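PDB 4LXR: protein toll, which acts as the receptor for the activated cytokine Spätzle, switching on Toll signalling in antifungal immunity and in dorsal-ventral patterning of the embryo. Local coordinates for residues R183-K195 against L206-V220. Numbering follows the deposited sequence.
Sequences RQMPRGIFGKMPK and LHNLTKHDFEGATSV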
loop_
_atom_site.group_PDB
_atom_site.type_symbol
_atom_site.label_atom_id
_atom_site.label_comp_id
_atom_site.label_asym_id
_atom_site.label_seq_id
_atom_site.Cartn_x
_atom_site.Cartn_y
_atom_site.Cartn_z
ATOM N N ARG A 183 9.158 -34.230 -26.715
ATOM C CA ARG A 183 10.504 -33.947 -27.229
ATOM C C ARG A 183 10.483 -33.515 -28.683
ATOM O O ARG A 183 11.406 -32.837 -29.158
ATOM C CB ARG A 183 11.382 -35.187 -27.152
ATOM C CG ARG A 183 11.597 -35.727 -25.780
ATOM C CD ARG A 183 11.196 -37.193 -25.710
ATOM N NE ARG A 183 11.988 -37.869 -24.693
ATOM C CZ ARG A 183 11.715 -37.863 -23.392
ATOM N NH1 ARG A 183 10.636 -37.229 -22.935
ATOM N NH2 ARG A 183 12.518 -38.512 -22.552
ATOM N N GLN A 184 9.454 -33.961 -29.400
ATOM C CA GLN A 184 9.330 -33.682 -30.821
ATOM C C GLN A 184 7.897 -33.283 -31.157
ATOM O O GLN A 184 6.951 -33.790 -30.562
ATOM C CB GLN A 184 9.723 -34.926 -31.665
ATOM C CG GLN A 184 11.088 -35.533 -31.324
ATOM C CD GLN A 184 12.249 -34.615 -31.698
ATOM O OE1 GLN A 184 12.085 -33.685 -32.496
ATOM N NE2 GLN A 184 13.431 -34.870 -31.118
ATOM N N MET A 185 7.746 -32.386 -32.130
ATOM C CA MET A 185 6.451 -32.162 -32.751
ATOM C C MET A 185 6.028 -33.406 -33.530
ATOM O O MET A 185 6.789 -33.924 -34.343
ATOM C CB MET A 185 6.514 -30.969 -33.707
ATOM C CG MET A 185 5.143 -30.448 -34.115
ATOM S SD MET A 185 4.387 -29.567 -32.734
ATOM C CE MET A 185 5.585 -28.255 -32.540
ATOM N N PRO A 186 4.806 -33.893 -33.284
ATOM C CA PRO A 186 4.247 -34.962 -34.124
ATOM C C PRO A 186 4.208 -34.507 -35.579
ATOM O O PRO A 186 3.910 -33.348 -35.840
ATOM C CB PRO A 186 2.824 -35.136 -33.570
ATOM C CG PRO A 186 2.905 -34.632 -32.174
ATOM C CD PRO A 186 3.878 -33.477 -32.223
ATOM N N ARG A 187 4.522 -35.395 -36.512
ATOM C CA ARG A 187 4.608 -35.011 -37.912
ATOM C C ARG A 187 3.275 -35.120 -38.635
ATOM O O ARG A 187 2.453 -35.981 -38.312
ATOM C CB ARG A 187 5.647 -35.865 -38.640
ATOM C CG ARG A 187 7.078 -35.594 -38.218
ATOM C CD ARG A 187 7.499 -34.154 -38.486
ATOM N NE ARG A 187 8.957 -34.035 -38.509
ATOM C CZ ARG A 187 9.620 -32.884 -38.573
ATOM N NH1 ARG A 187 8.958 -31.742 -38.613
ATOM N NH2 ARG A 187 10.947 -32.873 -38.593
ATOM N N GLY A 188 3.092 -34.251 -39.629
ATOM C CA GLY A 188 1.930 -34.264 -40.502
ATOM C C GLY A 188 0.570 -34.185 -39.814
ATOM O O GLY A 188 -0.375 -34.846 -40.239
ATOM N N ILE A 189 0.454 -33.387 -38.761
ATOM C CA ILE A 189 -0.815 -33.323 -38.030
ATOM C C ILE A 189 -1.690 -32.131 -38.418
ATOM O O ILE A 189 -2.917 -32.203 -38.366
ATOM C CB ILE A 189 -0.605 -33.325 -36.496
ATOM C CG1 ILE A 189 0.091 -32.041 -36.039
ATOM C CG2 ILE A 189 0.177 -34.567 -36.067
ATOM C CD1 ILE A 189 0.342 -31.996 -34.539
ATOM N N PHE A 190 -1.056 -31.041 -38.826
ATOM C CA PHE A 190 -1.779 -29.797 -39.070
ATOM C C PHE A 190 -2.777 -29.857 -40.235
ATOM O O PHE A 190 -3.810 -29.174 -40.224
ATOM C CB PHE A 190 -0.789 -28.661 -39.241
ATOM C CG PHE A 190 -0.002 -28.372 -38.002
ATOM C CD1 PHE A 190 -0.603 -27.746 -36.915
ATOM C CD2 PHE A 190 1.332 -28.727 -37.916
ATOM C CE1 PHE A 190 0.123 -27.479 -35.776
ATOM C CE2 PHE A 190 2.061 -28.472 -36.784
ATOM C CZ PHE A 190 1.453 -27.837 -35.706
ATOM N N GLY A 191 -2.485 -30.697 -41.221
ATOM C CA GLY A 191 -3.423 -30.940 -42.310
ATOM C C GLY A 191 -4.707 -31.579 -41.805
ATOM O O GLY A 191 -5.731 -31.546 -42.474
ATOM N N LYS A 192 -4.657 -32.163 -40.611
ATOM C CA LYS A 192 -5.841 -32.787 -40.019
ATOM C C LYS A 192 -6.728 -31.768 -39.304
ATOM O O LYS A 192 -7.907 -32.022 -39.086
ATOM C CB LYS A 192 -5.424 -33.876 -39.022
ATOM C CG LYS A 192 -4.898 -35.141 -39.671
ATOM C CD LYS A 192 -5.978 -35.747 -40.572
ATOM C CE LYS A 192 -5.488 -36.965 -41.358
ATOM N NZ LYS A 192 -6.633 -37.651 -42.018
ATOM N N MET A 193 -6.141 -30.632 -38.920
ATOM C CA MET A 193 -6.828 -29.634 -38.102
ATOM C C MET A 193 -6.739 -28.265 -38.773
ATOM O O MET A 193 -5.998 -27.390 -38.310
ATOM C CB MET A 193 -6.217 -29.575 -36.692
ATOM C CG MET A 193 -6.201 -30.938 -35.965
ATOM S SD MET A 193 -5.294 -30.896 -34.406
ATOM C CE MET A 193 -3.605 -30.728 -35.016
ATOM N N PRO A 194 -7.494 -28.085 -39.873
ATOM C CA PRO A 194 -7.363 -26.891 -40.719
ATOM C C PRO A 194 -7.922 -25.627 -40.052
ATOM O O PRO A 194 -7.711 -24.545 -40.582
ATOM C CB PRO A 194 -8.160 -27.262 -41.988
ATOM C CG PRO A 194 -9.195 -28.262 -41.517
ATOM C CD PRO A 194 -8.541 -29.016 -40.362
ATOM N N LYS A 195 -8.596 -25.764 -38.909
ATOM C CA LYS A 195 -9.073 -24.599 -38.151
ATOM C C LYS A 195 -8.225 -24.309 -36.913
ATOM O O LYS A 195 -8.559 -23.412 -36.148
ATOM C CB LYS A 195 -10.545 -24.775 -37.708
ATOM C CG LYS A 195 -11.531 -25.027 -38.855
ATOM C CD LYS A 195 -12.864 -25.598 -38.357
ATOM C CE LYS A 195 -13.570 -24.617 -37.446
ATOM N NZ LYS A 195 -15.001 -24.961 -37.206
ATOM N N LEU A 206 10.962 -29.515 -25.853
ATOM C CA LEU A 206 11.096 -29.403 -27.305
ATOM C C LEU A 206 12.392 -28.688 -27.689
ATOM O O LEU A 206 12.394 -27.501 -28.015
ATOM C CB LEU A 206 9.882 -28.661 -27.884
ATOM C CG LEU A 206 8.528 -29.359 -27.708
ATOM C CD1 LEU A 206 7.400 -28.346 -27.914
ATOM C CD2 LEU A 206 8.378 -30.561 -28.677
ATOM N N HIS A 207 13.487 -29.438 -27.649
ATOM C CA HIS A 207 14.827 -28.919 -27.879
ATOM C C HIS A 207 15.283 -29.041 -29.333
ATOM O O HIS A 207 16.463 -28.885 -29.618
ATOM C CB HIS A 207 15.820 -29.695 -27.005
ATOM C CG HIS A 207 15.472 -29.687 -25.553
ATOM N ND1 HIS A 207 15.999 -30.588 -24.654
ATOM C CD2 HIS A 207 14.658 -28.871 -24.839
ATOM C CE1 HIS A 207 15.527 -30.327 -23.449
ATOM N NE2 HIS A 207 14.706 -29.294 -23.534
ATOM N N ASN A 208 14.373 -29.346 -30.249
ATOM C CA ASN A 208 14.777 -29.581 -31.636
ATOM C C ASN A 208 13.755 -29.088 -32.657
ATOM O O ASN A 208 13.554 -29.717 -33.680
ATOM C CB ASN A 208 15.070 -31.070 -31.863
ATOM C CG ASN A 208 16.291 -31.557 -31.082
ATOM O OD1 ASN A 208 16.163 -32.314 -30.114
ATOM N ND2 ASN A 208 17.480 -31.126 -31.504
ATOM N N LEU A 209 13.105 -27.970 -32.371
ATOM C CA LEU A 209 12.108 -27.425 -33.276
ATOM C C LEU A 209 12.792 -26.912 -34.535
ATOM O O LEU A 209 13.819 -26.234 -34.461
ATOM C CB LEU A 209 11.319 -26.295 -32.598
ATOM C CG LEU A 209 10.380 -26.683 -31.466
ATOM C CD1 LEU A 209 9.788 -25.413 -30.860
ATOM C CD2 LEU A 209 9.266 -27.643 -31.938
ATOM N N THR A 210 12.238 -27.292 -35.684
ATOM C CA THR A 210 12.686 -26.809 -36.981
ATOM C C THR A 210 11.465 -26.410 -37.809
ATOM O O THR A 210 10.315 -26.740 -37.458
ATOM C CB THR A 210 13.518 -27.877 -37.767
ATOM O OG1 THR A 210 12.779 -29.105 -37.845
ATOM C CG2 THR A 210 14.843 -28.150 -37.080
ATOM N N LYS A 211 11.732 -25.706 -38.905
ATOM C CA LYS A 211 10.708 -25.168 -39.798
ATOM C C LYS A 211 9.687 -26.220 -40.231
ATOM O O LYS A 211 8.480 -25.986 -40.183
ATOM C CB LYS A 211 11.402 -24.523 -41.002
ATOM C CG LYS A 211 10.557 -24.300 -42.228
ATOM C CD LYS A 211 11.418 -23.649 -43.325
ATOM C CE LYS A 211 10.726 -23.681 -44.686
ATOM N NZ LYS A 211 11.384 -22.804 -45.707
ATOM N N HIS A 212 10.169 -27.398 -40.593
ATOM C CA HIS A 212 9.299 -28.476 -41.046
ATOM C C HIS A 212 8.265 -28.908 -40.007
ATOM O O HIS A 212 7.228 -29.480 -40.361
ATOM C CB HIS A 212 10.136 -29.688 -41.487
ATOM C CG HIS A 212 9.332 -30.783 -42.125
ATOM N ND1 HIS A 212 8.718 -30.641 -43.353
ATOM C CD2 HIS A 212 9.039 -32.037 -41.703
ATOM C CE1 HIS A 212 8.088 -31.761 -43.659
ATOM N NE2 HIS A 212 8.267 -32.624 -42.676
ATOM N N ASP A 213 8.542 -28.643 -38.731
ATOM C CA ASP A 213 7.634 -29.027 -37.657
ATOM C C ASP A 213 6.266 -28.346 -37.811
ATOM O O ASP A 213 5.234 -28.888 -37.391
ATOM C CB ASP A 213 8.241 -28.721 -36.270
ATOM C CG ASP A 213 9.293 -29.746 -35.833
ATOM O OD1 ASP A 213 9.305 -30.870 -36.374
ATOM O OD2 ASP A 213 10.100 -29.435 -34.924
ATOM N N PHE A 214 6.249 -27.170 -38.428
ATOM C CA PHE A 214 5.002 -26.422 -38.550
ATOM C C PHE A 214 4.480 -26.374 -39.983
ATOM O O PHE A 214 3.673 -25.516 -40.334
ATOM C CB PHE A 214 5.163 -25.006 -37.988
ATOM C CG PHE A 214 5.668 -24.982 -36.576
ATOM C CD1 PHE A 214 4.833 -25.318 -35.529
ATOM C CD2 PHE A 214 6.979 -24.646 -36.302
ATOM C CE1 PHE A 214 5.302 -25.309 -34.228
ATOM C CE2 PHE A 214 7.447 -24.625 -34.999
ATOM C CZ PHE A 214 6.616 -24.966 -33.969
ATOM N N GLU A 215 4.929 -27.310 -40.810
ATOM C CA GLU A 215 4.423 -27.399 -42.181
ATOM C C GLU A 215 2.903 -27.596 -42.218
ATOM O O GLU A 215 2.357 -28.518 -41.607
ATOM C CB GLU A 215 5.126 -28.526 -42.934
ATOM C CG GLU A 215 4.450 -28.931 -44.203
ATOM C CD GLU A 215 5.094 -30.159 -44.803
ATOM O OE1 GLU A 215 4.512 -31.259 -44.671
ATOM O OE2 GLU A 215 6.189 -30.023 -45.393
ATOM N N GLY A 216 2.220 -26.720 -42.940
ATOM C CA GLY A 216 0.773 -26.798 -43.016
ATOM C C GLY A 216 0.038 -26.006 -41.941
ATOM O O GLY A 216 -1.184 -25.966 -41.932
ATOM N N ALA A 217 0.770 -25.357 -41.041
ATOM C CA ALA A 217 0.131 -24.681 -39.902
ATOM C C ALA A 217 -0.254 -23.220 -40.166
ATOM O O ALA A 217 -0.091 -22.373 -39.301
ATOM C CB ALA A 217 1.016 -24.785 -38.665
ATOM N N THR A 218 -0.779 -22.935 -41.355
ATOM C CA THR A 218 -1.108 -21.564 -41.760
ATOM C C THR A 218 -2.299 -20.963 -41.028
ATOM O O THR A 218 -2.533 -19.763 -41.099
ATOM C CB THR A 218 -1.428 -21.477 -43.271
ATOM O OG1 THR A 218 -2.384 -22.492 -43.607
ATOM C CG2 THR A 218 -0.163 -21.673 -44.106
ATOM N N SER A 219 -3.084 -21.800 -40.369
ATOM C CA SER A 219 -4.225 -21.304 -39.632
ATOM C C SER A 219 -3.804 -20.803 -38.247
ATOM O O SER A 219 -4.553 -20.074 -37.586
ATOM C CB SER A 219 -5.256 -22.417 -39.488
ATOM O OG SER A 219 -4.753 -23.460 -38.663
ATOM N N VAL A 220 -2.609 -21.191 -37.811
ATOM C CA VAL A 220 -2.214 -21.013 -36.409
ATOM C C VAL A 220 -1.998 -19.539 -36.039
ATOM O O VAL A 220 -1.223 -18.840 -36.679
ATOM C CB VAL A 220 -0.982 -21.882 -36.029
ATOM C CG1 VAL A 220 -0.419 -21.498 -34.623
ATOM C CG2 VAL A 220 -1.336 -23.361 -36.067
HETATM O O HOH W 1 11.837 -30.515 -30.369
HETATM O O HOH W 2 14.030 -32.726 -27.918
HETATM O O HOH W 3 10.284 -31.161 -33.006
HETATM O O HOH W 4 9.243 -33.404 -35.278
HETATM O O HOH W 5 3.990 -31.362 -37.768
HETATM O O HOH W 6 -3.471 -26.590 -38.916
#
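F190 lies flat against A217, whose CB sits 3.8 Å from the ring centroid, only 12° off the normal, in a CH-pi contact. I189 CG1 covers the other face, D213 O meets the ring at its edge, in plane, 3.3 Å from CE2, and F190 CZ comes within 4.2 Å of F214 CD1. Beside this sandwich M185 reaches into the second loop: its CG is anti to the backbone N (chi1 -165°), and bends at the next two torsions carry CE to F214, 3.4 Å from CE1, and on to L209 CD2. With an alanine in place of F190, the methyl of A217 would probably lose its aromatic cover and a gap would open beside F214.

Beside this packing the joint is looser: no direct hydrogen bond crosses it, and apart from one salt bridge the polar links run through water. One water donates to both P186 O and D213 O, another links M185 N to D213 OD2, and a third bridges R183 O to N208 N. D213 OD2 also accepts a hydrogen bond from T210 N, which comes from above the carboxylate plane and helps to fix the side chain. On the exposed side, the poorly ordered R187 forms that salt bridge from NH1 to D213 OD1, its modelled 2.4 Å separation being doubtful, while H212 CD2 lies over one guanidinium face. Farther along, S219 CB approaches P194 O at 3.4 Å, and its OG is held by L196 O. Apolar side chains packed between neighbouring coils, with water-bridged backbone atoms beside them here, fit the convex side of a leucine-rich-repeat solenoid, where successive repeats stack in the Toll ectodomain.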